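Local atomic coordinates of E2A dna-binding protein (Human adenovirus 5, PDB entry 2WB0), a protein that binds single-stranded DNA and supports the elongation phase of viral strand-displacement replication, unwinding the template without ATP through its ability to form multimers. Residues D20-D25 / A43-T48; F32-D37 / A83-K88; L75-Q80 / H90-C95; H113-I118 / C165-A170; I158-A163 / F185-A190. One frame throughout, in Å; residues are numbered along the deposited sequence.

The five contacts fall into two groups on opposite sides of the chain's centre. Interactions 1, 2 and 3 knit the helical part: 2 and 3 lie about 9 Å apart between centres and touch, P36 packing on H90, while 1 and 3 meet where C46 and V45 pack against L75. Interactions 4 and 5 belong to the zinc-binding part, with centres about 14 Å apart, and join through M117 against F186 and C165 against F185. Interaction 4 supplies two of the four ligands of one of the chain's two zinc ions, H113 and C166; the F185 side chain in interaction 5 is about 9 Å from that zinc. Interactions 1 and 4 are about 44 Å apart between centres.

Interaction 1: D20-D25 / A43-T48; sequences DKYHVD and AAVCKT
Y22, V24, A44, V45 and T48 make up this joint between the end of helix 7-21 and one flank of helix 40-53. Apolar contacts come first. The Y22 ring crosses the V45 side chain at about a right angle, and its CD2 lies 3.9 Å from V45 CG1. V45 is branched, and its other methyl, CG2, comes to 3.5 Å from V24 CG1. V24 itself has a nearly eclipsed chi1 (-6°), a strained rotamer. Next to it V24 CB faces A44 CB at 4.1 Å, where the small alanine lets the chain after the helix settle close to the helix surface. T48 CG2, anti to the backbone N, packs 3.3 Å from Y22 O.

The polar group begins at T48 OG1, which turns back to A44 O at 2.7 Å. A44 O thus accepts from both T48 N and T48 OG1, which arrive from opposite faces of its carbonyl plane. One water lies within hydrogen-bonding distance of Y22 O, H23 O and T48 OG1 (2.9 Å from T48 OG1); with two protons it can serve only two of the three at a time.

The turn itself is a Schellman motif that ends helix 7-21, with H23 as its positive-phi residue and H23 N bonded to D20 O. At the far end of the ring, Y22 OH is hydrogen-bonded to N317, and L313 of helix 300-315 also touches Y22. The chemistry implies a joint closed mainly by aliphatic and aromatic contact: no direct polar bond joins the two segments, and the polar link between them is the water.

Interaction 2: F32-D37 / A83-K88; sequences FKLLPD and AEVTYK
P36 and Y87 bring their CA atoms to 7.0 Å, closer than L34 and V85 at 9.1 Å, so the two irregular segments draw together toward the proline. The 83-88 side starts with a Schellman motif: E84, at positive phi, closes helix 64-83 and sends V85 and Y87 out toward the loop that follows helix 26-31. The main meeting is a CH-pi contact. P36 CD stands over the centre of the Y87 ring, 3° off the ring normal, and P36 CG lies 3.6 Å from Y87 CG. Proline suits this place because its ring is compact and rigid, with polarised CH groups beside the nitrogen that an aromatic face accepts well. A chi1 of -63° sets Y87 CG anti to its carbonyl carbon; chi2 near -90° then turns the ring's face to P36. Deeper in, the leucine and valine meet tip to tip, L34 CD1 at 3.7 Å from V85 CG1, filling the buried side near helix 7-21. W8 of that helix touches Y87, and its indole nitrogen bonds to K33 O. L35 CD1 lies 4.0 Å from Y87 OH. Y87 OH donates a weak hydrogen bond to L34 O at 2.7 Å.

Interaction 3: L75-Q80 / H90-C95; sequences LQAYLQ and HEPTGC
P92 is set against the flat carboxamide ends of Q76 and Q80 on helix 64-83, with Q80 OE1 3.4 Å from P92 CG and the end of the Q76 side chain at P92 CB. Another flat group, the E91 carboxylate, takes three bonds from its own loop. G94 N meets E91 OE1 on the syn side near the carboxylate plane, and T93 OG1 meets E91 OE2 on the syn side at 2.7 Å. T93 N approaches E91 OE2 from above that plane, at 2.9 Å, so OE2 accepts from both donors. Between the two glutamines, P92 CG lies 3.5 Å from A77 CB, tighter than usual for two carbons.

These bonds fold residues 91-95 into a tight loop ahead of strand 95-99, and within it T93 OG1 accepts from C95 N to form an ST turn. With OG1 placed between the backbone N and the carbonyl carbon (chi1 68°), T93 can serve both bonds while its CG2 packs 3.6 Å from A77 CB. A threonine is apt here, one branch polar and the other apolar. Alanine on the helix suits the same place, since its single methyl takes both P92 and T93 at short range. G94 follows at positive phi and is tied by its backbone to L221.

Q80 carries an extended chain beyond CG, and Q80 NE2 gives a hydrogen bond to a water at 2.9 Å. That water in turn donates to H90 O, which stitches the helix to the start of the loop.

Interaction 4: H113-I118 / C165-A170; sequences HGSIMI and CCVHDA. With ZN (zinc ion), chain B.
H113 and C166 converge on one zinc ion: in H113 chi1 sets CG anti to the carbonyl carbon and the turn of the ring about chi2 (101°) then points ND1 at the metal, while in C166 SG lies anti to the backbone N (chi1 170°). H113 ND1 binds the zinc at 2.1 Å, C166 SG at 2.3 Å, and C111 and C182 complete the four-ligand site. The soft cysteine sulfurs and the imidazole nitrogen are natural ligands for this metal.

Behind the ligands comes a second shell. H168 CD2 sits over the centre of the H113 ring, 3.4 Å from H113 CE1, the two imidazole planes inclined at 39°. H168 N also donates to C166 SG at 3.5 Å, a bond that would be expected to ease the negative charge on a metal-bound sulfur. S115 OG is within 3.6 Å of V167 CG1 and joins two waters: one also bonds I116 O and V167 N, the other H168 NE2.

Further along, backbone takes over. I118 and C165 form an antiparallel hydrogen-bonded pair, with I118 N to C165 O at 3.0 Å. The branched I118 covers V167, I118 CG1 lying 3.8 Å from V167 CG2, and also touches A170. M117 CB rests near C165 O, with its bent tail leading off to F186 on strand 185-186. The pair thus opens the union of strands 118-124 and 158-165, the latter flanked by 185-186, whose F185 packs on C165.

Interaction 5: I158-A163 / F185-A190; sequences ISNTDA and FFSEGA
N160 meets S187 with its CB, CG and ND2 in turn. N160 CB lies 3.4 Å from S187 O, CG is next to the same carbonyl, and N160 ND2 ends 3.6 Å from S187 CB. A chi1 of -74° puts N160 CG anti to its own carbonyl carbon, near S187 O. S187 OG itself bonds to H122. A water bridges the two segments, accepting from D162 N and donating to S187 O.

Where the chain turns a corner after N160, D162 takes hold of the start of helix 189-206, just beyond the N-cap residue E188. G189 N donates to D162 O at 2.9 Å, and A190 N to D162 OD2, also at 2.9 Å and on the syn side. Aspartate suits the place: its carboxylate accepts from a first-turn amide that has no acceptor within the helix, and its charge would be expected to favour the helix N-terminus; OD1 forms a salt bridge with R164. A side chain at 189 would point at D162 O and clash, so glycine fits. Strand 158-165 is central in a three-stranded antiparallel sheet; A163 CA makes a CA-H...O contact with F186 O (3.1 Å) beside the backbone bond of R164 with F186. A163 CB, a small methyl, lies 3.7 Å from F185 CZ.

Interaction 1: D20-D25 / A43-T48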
# COMPACT_ATOMS: atom_id res chain seq x y z
N ASP A 20 11.47 6.47 -25.62
CA ASP A 20 11.85 6.11 -27.01
C ASP A 20 12.30 4.63 -27.00
O ASP A 20 11.76 3.83 -27.74
CB ASP A 20 12.99 7.01 -27.48
CG ASP A 20 12.53 8.44 -27.82
OD1 ASP A 20 11.33 8.64 -28.19
OD2 ASP A 20 13.39 9.33 -27.70
N LYS A 21 13.25 4.30 -26.13
CA LYS A 21 13.85 2.96 -26.04
C LYS A 21 12.79 1.88 -25.83
O LYS A 21 12.86 0.79 -26.41
CB LYS A 21 14.87 2.92 -24.91
CG LYS A 21 15.46 1.51 -24.64
CD LYS A 21 16.63 1.61 -23.69
CE LYS A 21 17.22 0.22 -23.35
NZ LYS A 21 18.16 0.48 -22.28
N TYR A 22 11.77 2.18 -25.03
CA TYR A 22 10.72 1.21 -24.76
C TYR A 22 9.46 1.36 -25.60
O TYR A 22 8.42 0.76 -25.30
CB TYR A 22 10.47 1.09 -23.25
CG TYR A 22 11.72 0.61 -22.54
CD1 TYR A 22 12.04 -0.77 -22.49
CD2 TYR A 22 12.59 1.51 -21.94
CE1 TYR A 22 13.20 -1.20 -21.85
CE2 TYR A 22 13.72 1.11 -21.30
CZ TYR A 22 14.03 -0.24 -21.26
OH TYR A 22 15.17 -0.58 -20.59
N HIS A 23 9.57 2.14 -26.69
CA HIS A 23 8.52 2.23 -27.72
C HIS A 23 7.18 2.58 -27.12
O HIS A 23 6.17 1.94 -27.43
CB HIS A 23 8.45 0.91 -28.52
CG HIS A 23 9.80 0.43 -28.94
ND1 HIS A 23 10.54 1.06 -29.93
CD2 HIS A 23 10.58 -0.58 -28.46
CE1 HIS A 23 11.71 0.45 -30.06
NE2 HIS A 23 11.76 -0.54 -29.18
N VAL A 24 7.15 3.58 -26.23
CA VAL A 24 5.85 3.96 -25.69
C VAL A 24 5.02 4.69 -26.75
O VAL A 24 5.58 5.42 -27.59
CB VAL A 24 5.86 4.57 -24.23
CG1 VAL A 24 7.22 4.54 -23.58
CG2 VAL A 24 5.13 5.93 -24.10
N ASP A 25 3.71 4.45 -26.71
CA ASP A 25 2.72 5.06 -27.60
C ASP A 25 2.99 6.53 -27.97
O ASP A 25 3.40 7.33 -27.13
CB ASP A 25 1.37 4.98 -26.90
CG ASP A 25 0.35 5.83 -27.56
OD1 ASP A 25 -0.13 5.41 -28.63
OD2 ASP A 25 0.06 6.95 -27.06
N ALA A 43 4.42 4.32 -16.62
CA ALA A 43 3.89 2.97 -16.40
C ALA A 43 4.03 2.13 -17.71
O ALA A 43 4.31 0.92 -17.65
CB ALA A 43 2.43 3.05 -15.98
N ALA A 44 3.85 2.77 -18.86
CA ALA A 44 4.01 2.09 -20.17
C ALA A 44 5.47 1.67 -20.42
O ALA A 44 5.74 0.57 -20.94
CB ALA A 44 3.45 2.93 -21.29
N VAL A 45 6.42 2.49 -19.98
CA VAL A 45 7.81 2.05 -19.95
C VAL A 45 7.98 0.75 -19.11
O VAL A 45 8.56 -0.30 -19.57
CB VAL A 45 8.73 3.17 -19.40
CG1 VAL A 45 10.12 2.66 -19.16
CG2 VAL A 45 8.73 4.38 -20.40
N CYS A 46 7.42 0.79 -17.90
CA CYS A 46 7.64 -0.31 -17.00
C CYS A 46 6.97 -1.59 -17.57
O CYS A 46 7.54 -2.67 -17.49
CB CYS A 46 7.05 0.08 -15.65
SG CYS A 46 8.00 1.39 -14.82
N LYS A 47 5.73 -1.46 -18.06
CA LYS A 47 4.97 -2.61 -18.53
C LYS A 47 5.70 -3.21 -19.73
O LYS A 47 5.84 -4.43 -19.87
CB LYS A 47 3.56 -2.16 -18.94
CG LYS A 47 2.63 -3.27 -19.46
CD LYS A 47 2.35 -4.36 -18.37
CE LYS A 47 1.34 -5.51 -18.81
NZ LYS A 47 0.76 -6.25 -17.58
N THR A 48 6.20 -2.34 -20.60
CA THR A 48 6.99 -2.82 -21.73
C THR A 48 8.25 -3.59 -21.27
O THR A 48 8.52 -4.70 -21.79
CB THR A 48 7.31 -1.67 -22.75
OG1 THR A 48 6.09 -1.02 -23.09
CG2 THR A 48 7.88 -2.21 -24.04
O HOH W 1 5.81 0.01 -25.78

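Interaction 2: F32-D37 / A83-K88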
# COMPACT_ATOMS: atom_id res chain seq x y z
N PHE A 32 3.65 14.00 -22.89
CA PHE A 32 4.34 13.99 -21.59
C PHE A 32 5.10 15.31 -21.30
O PHE A 32 5.85 15.80 -22.16
CB PHE A 32 5.31 12.80 -21.57
CG PHE A 32 5.97 12.60 -20.26
CD1 PHE A 32 5.28 11.94 -19.22
CD2 PHE A 32 7.26 13.05 -20.03
CE1 PHE A 32 5.88 11.76 -17.98
CE2 PHE A 32 7.89 12.86 -18.81
CZ PHE A 32 7.20 12.21 -17.78
N LYS A 33 4.96 15.84 -20.09
CA LYS A 33 5.54 17.13 -19.68
C LYS A 33 6.15 17.03 -18.29
O LYS A 33 6.35 18.04 -17.61
CB LYS A 33 4.48 18.27 -19.70
CG LYS A 33 3.92 18.66 -21.08
CD LYS A 33 5.03 19.08 -22.11
CE LYS A 33 4.37 19.53 -23.46
NZ LYS A 33 5.48 20.12 -24.44
N LEU A 34 6.48 15.81 -17.87
CA LEU A 34 7.08 15.59 -16.56
C LEU A 34 6.23 16.17 -15.42
O LEU A 34 6.76 16.57 -14.41
CB LEU A 34 8.48 16.20 -16.56
CG LEU A 34 9.71 15.51 -15.99
CD1 LEU A 34 10.64 16.48 -15.15
CD2 LEU A 34 9.57 14.12 -15.42
N LEU A 35 4.92 16.23 -15.58
CA LEU A 35 4.07 16.81 -14.57
C LEU A 35 3.64 15.73 -13.57
O LEU A 35 3.61 14.56 -13.92
CB LEU A 35 2.82 17.34 -15.25
CG LEU A 35 2.66 18.83 -15.63
CD1 LEU A 35 3.67 19.84 -15.18
CD2 LEU A 35 2.09 19.09 -16.97
N PRO A 36 3.29 16.15 -12.35
CA PRO A 36 3.17 15.14 -11.28
C PRO A 36 2.08 14.09 -11.52
O PRO A 36 2.27 12.96 -11.13
CB PRO A 36 2.89 15.97 -10.03
CG PRO A 36 2.96 17.43 -10.38
CD PRO A 36 3.35 17.53 -11.84
N ASP A 37 0.99 14.42 -12.21
CA ASP A 37 -0.07 13.41 -12.48
C ASP A 37 0.16 12.60 -13.77
O ASP A 37 -0.63 11.71 -14.14
CB ASP A 37 -1.52 14.02 -12.42
CG ASP A 37 -1.98 14.67 -13.74
OD1 ASP A 37 -1.18 15.09 -14.64
OD2 ASP A 37 -3.22 14.81 -13.87
N ALA A 83 16.78 14.28 -12.11
CA ALA A 83 16.67 15.65 -12.68
C ALA A 83 16.71 16.79 -11.64
O ALA A 83 16.89 17.96 -12.00
CB ALA A 83 15.41 15.74 -13.45
N GLU A 84 16.52 16.44 -10.38
CA GLU A 84 16.31 17.40 -9.31
C GLU A 84 15.07 18.28 -9.52
O GLU A 84 15.10 19.52 -9.26
CB GLU A 84 17.56 18.24 -9.09
CG GLU A 84 18.83 17.37 -8.92
CD GLU A 84 19.96 18.21 -8.39
OE1 GLU A 84 20.79 18.65 -9.20
OE2 GLU A 84 19.97 18.49 -7.18
N VAL A 85 14.00 17.67 -10.01
CA VAL A 85 12.73 18.34 -10.03
C VAL A 85 11.86 17.83 -8.91
O VAL A 85 11.84 16.65 -8.67
CB VAL A 85 12.02 18.37 -11.42
CG1 VAL A 85 12.87 17.93 -12.57
CG2 VAL A 85 10.52 17.81 -11.41
N THR A 86 11.21 18.73 -8.17
CA THR A 86 10.21 18.34 -7.15
C THR A 86 9.04 19.31 -7.33
O THR A 86 9.26 20.53 -7.61
CB THR A 86 10.77 18.47 -5.73
OG1 THR A 86 11.08 19.83 -5.53
CG2 THR A 86 12.12 17.78 -5.58
N TYR A 87 7.83 18.78 -7.20
CA TYR A 87 6.65 19.62 -7.19
C TYR A 87 6.15 19.56 -5.77
O TYR A 87 5.78 18.49 -5.28
CB TYR A 87 5.59 19.09 -8.14
CG TYR A 87 6.06 19.09 -9.62
CD1 TYR A 87 5.85 20.20 -10.45
CD2 TYR A 87 6.70 17.99 -10.16
CE1 TYR A 87 6.24 20.15 -11.78
CE2 TYR A 87 7.11 17.96 -11.48
CZ TYR A 87 6.89 19.06 -12.28
OH TYR A 87 7.29 19.07 -13.61
N LYS A 88 6.12 20.70 -5.11
CA LYS A 88 5.70 20.73 -3.72
C LYS A 88 4.29 20.18 -3.58
O LYS A 88 3.44 20.45 -4.42
CB LYS A 88 5.78 22.16 -3.20
CG LYS A 88 5.92 22.17 -1.69
CD LYS A 88 6.37 23.53 -1.19
CE LYS A 88 6.37 23.46 0.36
NZ LYS A 88 5.92 24.80 0.92

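Interaction 3: L75-Q80 / H90-C95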
# COMPACT_ATOMS: atom_id res chain seq x y z
N LEU A 75 9.27 4.92 -10.79
CA LEU A 75 10.09 5.40 -11.89
C LEU A 75 10.03 6.93 -11.94
O LEU A 75 11.04 7.63 -12.01
CB LEU A 75 9.51 4.87 -13.19
CG LEU A 75 10.43 4.68 -14.42
CD1 LEU A 75 9.79 4.71 -15.78
CD2 LEU A 75 11.95 5.15 -14.39
N GLN A 76 8.82 7.44 -11.85
CA GLN A 76 8.63 8.87 -11.65
C GLN A 76 9.47 9.45 -10.54
O GLN A 76 10.09 10.50 -10.70
CB GLN A 76 7.13 9.19 -11.41
CG GLN A 76 6.90 10.75 -11.58
CD GLN A 76 5.54 11.20 -11.16
OE1 GLN A 76 4.83 11.90 -11.90
NE2 GLN A 76 5.16 10.77 -10.00
N ALA A 77 9.51 8.80 -9.39
CA ALA A 77 10.28 9.34 -8.31
C ALA A 77 11.78 9.37 -8.64
O ALA A 77 12.51 10.29 -8.19
CB ALA A 77 10.02 8.53 -7.04
N TYR A 78 12.25 8.34 -9.34
CA TYR A 78 13.70 8.26 -9.68
C TYR A 78 14.06 9.32 -10.72
O TYR A 78 15.10 9.99 -10.61
CB TYR A 78 14.09 6.84 -10.12
CG TYR A 78 14.36 5.99 -8.90
CD1 TYR A 78 15.46 6.26 -8.05
CD2 TYR A 78 13.56 4.90 -8.61
CE1 TYR A 78 15.72 5.49 -6.89
CE2 TYR A 78 13.81 4.10 -7.43
CZ TYR A 78 14.87 4.42 -6.58
OH TYR A 78 15.10 3.69 -5.46
N LEU A 79 13.17 9.52 -11.67
CA LEU A 79 13.36 10.55 -12.69
C LEU A 79 13.38 11.95 -12.09
O LEU A 79 14.29 12.74 -12.38
CB LEU A 79 12.22 10.46 -13.70
CG LEU A 79 12.25 10.01 -15.14
CD1 LEU A 79 13.63 9.64 -15.81
CD2 LEU A 79 11.19 8.99 -15.37
N GLN A 80 12.45 12.24 -11.18
CA GLN A 80 12.45 13.51 -10.45
C GLN A 80 13.75 13.69 -9.65
O GLN A 80 14.39 14.77 -9.72
CB GLN A 80 11.22 13.58 -9.54
CG GLN A 80 9.95 13.80 -10.33
CD GLN A 80 8.70 13.96 -9.40
OE1 GLN A 80 8.83 13.95 -8.18
NE2 GLN A 80 7.53 14.10 -10.01
N HIS A 90 3.27 17.23 -4.19
CA HIS A 90 3.11 16.07 -5.07
C HIS A 90 4.25 15.05 -4.85
O HIS A 90 5.04 14.78 -5.74
CB HIS A 90 3.07 16.49 -6.55
CG HIS A 90 1.92 17.41 -6.85
ND1 HIS A 90 0.69 16.96 -7.29
CD2 HIS A 90 1.81 18.77 -6.74
CE1 HIS A 90 -0.12 18.01 -7.45
NE2 HIS A 90 0.53 19.11 -7.10
N GLU A 91 4.26 14.40 -3.70
CA GLU A 91 5.32 13.40 -3.46
C GLU A 91 5.00 12.28 -4.47
O GLU A 91 3.89 11.88 -4.55
CB GLU A 91 5.32 12.93 -2.02
CG GLU A 91 6.50 12.02 -1.64
CD GLU A 91 6.21 10.58 -2.14
OE1 GLU A 91 5.01 10.17 -2.12
OE2 GLU A 91 7.15 9.89 -2.54
N PRO A 92 5.97 11.83 -5.28
CA PRO A 92 5.66 10.95 -6.45
C PRO A 92 5.32 9.50 -6.09
O PRO A 92 4.50 8.88 -6.79
CB PRO A 92 6.97 10.93 -7.28
CG PRO A 92 8.05 11.27 -6.21
CD PRO A 92 7.39 12.23 -5.23
N THR A 93 5.94 8.93 -5.05
CA THR A 93 5.67 7.46 -4.81
C THR A 93 4.25 7.19 -4.36
O THR A 93 3.70 6.12 -4.67
CB THR A 93 6.65 6.78 -3.82
OG1 THR A 93 6.48 7.29 -2.51
CG2 THR A 93 8.22 6.98 -4.31
N GLY A 94 3.69 8.12 -3.59
CA GLY A 94 2.36 7.95 -2.98
C GLY A 94 2.41 6.92 -1.87
O GLY A 94 1.40 6.27 -1.59
N CYS A 95 3.60 6.71 -1.29
CA CYS A 95 3.82 5.68 -0.28
C CYS A 95 4.56 6.32 0.90
O CYS A 95 4.96 7.51 0.83
CB CYS A 95 4.74 4.56 -0.81
SG CYS A 95 4.12 3.57 -2.12
O HOH W 2 7.58 16.00 -6.75
O HOH W 3 5.07 14.12 -8.50

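Interaction 4: H113-I118 / C165-A170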
# COMPACT_ATOMS: atom_id res chain seq x y z
N HIS A 113 -1.49 4.89 14.66
CA HIS A 113 -1.19 5.80 15.74
C HIS A 113 0.09 5.42 16.45
O HIS A 113 0.68 6.25 17.16
CB HIS A 113 -2.28 5.74 16.75
CG HIS A 113 -3.49 6.49 16.34
ND1 HIS A 113 -4.62 5.88 15.84
CD2 HIS A 113 -3.76 7.81 16.41
CE1 HIS A 113 -5.52 6.80 15.56
NE2 HIS A 113 -5.02 7.99 15.88
N GLY A 114 0.51 4.17 16.29
CA GLY A 114 1.67 3.61 16.97
C GLY A 114 1.36 3.04 18.35
O GLY A 114 2.26 2.68 19.12
N SER A 115 0.08 3.00 18.70
CA SER A 115 -0.37 2.43 19.95
C SER A 115 -0.93 1.04 19.76
O SER A 115 -1.40 0.64 18.67
CB SER A 115 -1.45 3.31 20.61
OG SER A 115 -2.43 3.72 19.69
N ILE A 116 -0.79 0.27 20.82
CA ILE A 116 -1.24 -1.04 20.74
C ILE A 116 -2.75 -1.11 20.45
O ILE A 116 -3.51 -0.23 20.92
CB ILE A 116 -0.82 -1.92 21.98
CG1 ILE A 116 -1.91 -2.18 22.90
CG2 ILE A 116 0.56 -1.81 22.61
CD1 ILE A 116 -2.22 -3.47 22.51
N MET A 117 -3.15 -2.13 19.68
CA MET A 117 -4.55 -2.37 19.35
C MET A 117 -5.26 -3.24 20.39
O MET A 117 -4.72 -4.22 20.85
CB MET A 117 -4.71 -2.99 17.92
CG MET A 117 -4.14 -2.01 16.81
SD MET A 117 -4.20 -2.81 15.14
CE MET A 117 -5.98 -2.63 14.78
N ILE A 118 -6.50 -2.84 20.71
CA ILE A 118 -7.27 -3.46 21.77
C ILE A 118 -8.00 -4.70 21.29
O ILE A 118 -8.56 -4.70 20.20
CB ILE A 118 -8.27 -2.43 22.32
CG1 ILE A 118 -7.53 -1.18 22.82
CG2 ILE A 118 -9.20 -3.09 23.43
CD1 ILE A 118 -6.62 -1.46 23.97
N CYS A 165 -8.82 -3.61 17.37
CA CYS A 165 -9.21 -2.28 16.92
C CYS A 165 -8.17 -1.18 17.32
O CYS A 165 -7.35 -1.37 18.25
CB CYS A 165 -10.61 -1.94 17.49
SG CYS A 165 -10.63 -1.61 19.31
N CYS A 166 -8.20 -0.06 16.62
CA CYS A 166 -7.42 1.15 16.99
C CYS A 166 -7.87 1.52 18.43
O CYS A 166 -9.04 1.36 18.73
CB CYS A 166 -7.82 2.26 16.04
SG CYS A 166 -7.18 3.86 16.55
N VAL A 167 -6.98 1.99 19.33
CA VAL A 167 -7.48 2.24 20.72
C VAL A 167 -8.61 3.29 20.76
O VAL A 167 -9.51 3.24 21.63
CB VAL A 167 -6.33 2.59 21.69
CG1 VAL A 167 -5.66 3.91 21.29
CG2 VAL A 167 -6.86 2.60 23.10
N HIS A 168 -8.60 4.20 19.78
CA HIS A 168 -9.60 5.27 19.74
C HIS A 168 -10.97 4.75 19.36
O HIS A 168 -11.96 5.45 19.55
CB HIS A 168 -9.14 6.32 18.77
CG HIS A 168 -7.82 6.92 19.16
ND1 HIS A 168 -7.72 8.01 20.00
CD2 HIS A 168 -6.55 6.57 18.83
CE1 HIS A 168 -6.44 8.30 20.18
NE2 HIS A 168 -5.71 7.45 19.48
N ASP A 169 -11.01 3.50 18.93
CA ASP A 169 -12.28 2.80 18.67
C ASP A 169 -12.70 1.87 19.76
O ASP A 169 -13.64 1.09 19.55
CB ASP A 169 -12.17 2.06 17.32
CG ASP A 169 -11.92 3.05 16.14
OD1 ASP A 169 -12.39 4.24 16.23
OD2 ASP A 169 -11.26 2.65 15.14
N ALA A 170 -12.02 1.89 20.93
CA ALA A 170 -12.19 0.76 21.89
C ALA A 170 -13.63 0.64 22.45
O ALA A 170 -14.09 -0.45 22.78
CB ALA A 170 -11.14 0.82 23.04
ZN ZN B . -5.14 3.93 15.40
O HOH W 4 -4.24 1.76 19.09
O HOH W 5 -3.06 6.33 20.26

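Interaction 5: I158-A163 / F185-A190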
# COMPACT_ATOMS: atom_id res chain seq x y z
N ILE A 158 -20.55 -16.18 12.52
CA ILE A 158 -19.12 -16.47 12.81
C ILE A 158 -18.65 -15.63 14.04
O ILE A 158 -18.95 -14.43 14.11
CB ILE A 158 -18.22 -16.11 11.56
CG1 ILE A 158 -18.84 -16.64 10.26
CG2 ILE A 158 -16.79 -16.62 11.72
CD1 ILE A 158 -18.32 -15.93 8.97
N SER A 159 -17.94 -16.24 14.99
CA SER A 159 -17.43 -15.51 16.17
C SER A 159 -15.92 -15.30 16.09
O SER A 159 -15.14 -16.25 16.26
CB SER A 159 -17.78 -16.22 17.48
OG SER A 159 -19.17 -16.12 17.80
N ASN A 160 -15.49 -14.07 15.83
CA ASN A 160 -14.06 -13.81 15.84
C ASN A 160 -13.72 -13.22 17.20
O ASN A 160 -13.92 -12.00 17.40
CB ASN A 160 -13.65 -12.81 14.73
CG ASN A 160 -13.68 -13.41 13.34
OD1 ASN A 160 -13.42 -14.58 13.14
ND2 ASN A 160 -13.95 -12.57 12.35
N THR A 161 -13.19 -14.02 18.12
CA THR A 161 -12.88 -13.53 19.47
C THR A 161 -11.47 -12.93 19.60
O THR A 161 -11.01 -12.55 20.68
CB THR A 161 -13.02 -14.65 20.54
OG1 THR A 161 -12.06 -15.68 20.25
CG2 THR A 161 -14.43 -15.21 20.53
N ASP A 162 -10.78 -12.86 18.47
CA ASP A 162 -9.42 -12.35 18.46
C ASP A 162 -9.28 -11.11 17.55
O ASP A 162 -8.20 -10.89 16.98
CB ASP A 162 -8.50 -13.49 18.00
CG ASP A 162 -7.04 -13.13 18.11
OD1 ASP A 162 -6.65 -12.43 19.10
OD2 ASP A 162 -6.30 -13.55 17.18
N ALA A 163 -10.35 -10.31 17.41
CA ALA A 163 -10.26 -9.06 16.64
C ALA A 163 -9.50 -7.96 17.39
O ALA A 163 -9.26 -8.06 18.60
CB ALA A 163 -11.67 -8.57 16.25
N PHE A 185 -8.31 -2.04 11.50
CA PHE A 185 -9.09 -3.05 12.25
C PHE A 185 -8.75 -4.41 11.67
O PHE A 185 -8.68 -4.57 10.42
CB PHE A 185 -10.59 -2.80 12.10
CG PHE A 185 -11.41 -3.87 12.72
CD1 PHE A 185 -11.60 -3.88 14.10
CD2 PHE A 185 -11.89 -4.95 11.94
CE1 PHE A 185 -12.35 -4.90 14.73
CE2 PHE A 185 -12.67 -5.96 12.57
CZ PHE A 185 -12.87 -5.93 13.94
N PHE A 186 -8.51 -5.38 12.54
CA PHE A 186 -8.30 -6.76 12.10
C PHE A 186 -9.36 -7.66 12.70
O PHE A 186 -9.53 -7.71 13.92
CB PHE A 186 -6.88 -7.20 12.46
CG PHE A 186 -5.81 -6.31 11.88
CD1 PHE A 186 -5.66 -6.23 10.47
CD2 PHE A 186 -4.95 -5.61 12.70
CE1 PHE A 186 -4.67 -5.43 9.90
CE2 PHE A 186 -3.95 -4.78 12.14
CZ PHE A 186 -3.83 -4.65 10.76
N SER A 187 -10.12 -8.34 11.83
CA SER A 187 -11.11 -9.33 12.30
C SER A 187 -10.34 -10.46 12.94
O SER A 187 -10.79 -11.09 13.91
CB SER A 187 -11.86 -9.93 11.12
OG SER A 187 -13.07 -9.26 11.03
N GLU A 188 -9.14 -10.68 12.42
CA GLU A 188 -8.35 -11.76 13.01
C GLU A 188 -6.90 -11.38 13.31
O GLU A 188 -6.05 -11.36 12.42
CB GLU A 188 -8.52 -13.10 12.22
CG GLU A 188 -8.47 -12.96 10.72
CD GLU A 188 -9.51 -13.83 9.93
OE1 GLU A 188 -10.02 -13.25 8.93
OE2 GLU A 188 -9.78 -15.04 10.27
N GLY A 189 -6.63 -11.13 14.58
CA GLY A 189 -5.37 -10.52 15.01
C GLY A 189 -4.22 -11.49 14.80
O GLY A 189 -3.13 -11.09 14.42
N ALA A 190 -4.46 -12.77 15.07
CA ALA A 190 -3.41 -13.74 14.84
C ALA A 190 -2.99 -13.80 13.36
O ALA A 190 -1.80 -13.86 13.04
CB ALA A 190 -3.84 -15.16 15.37
O HOH W 6 -10.71 -13.28 15.67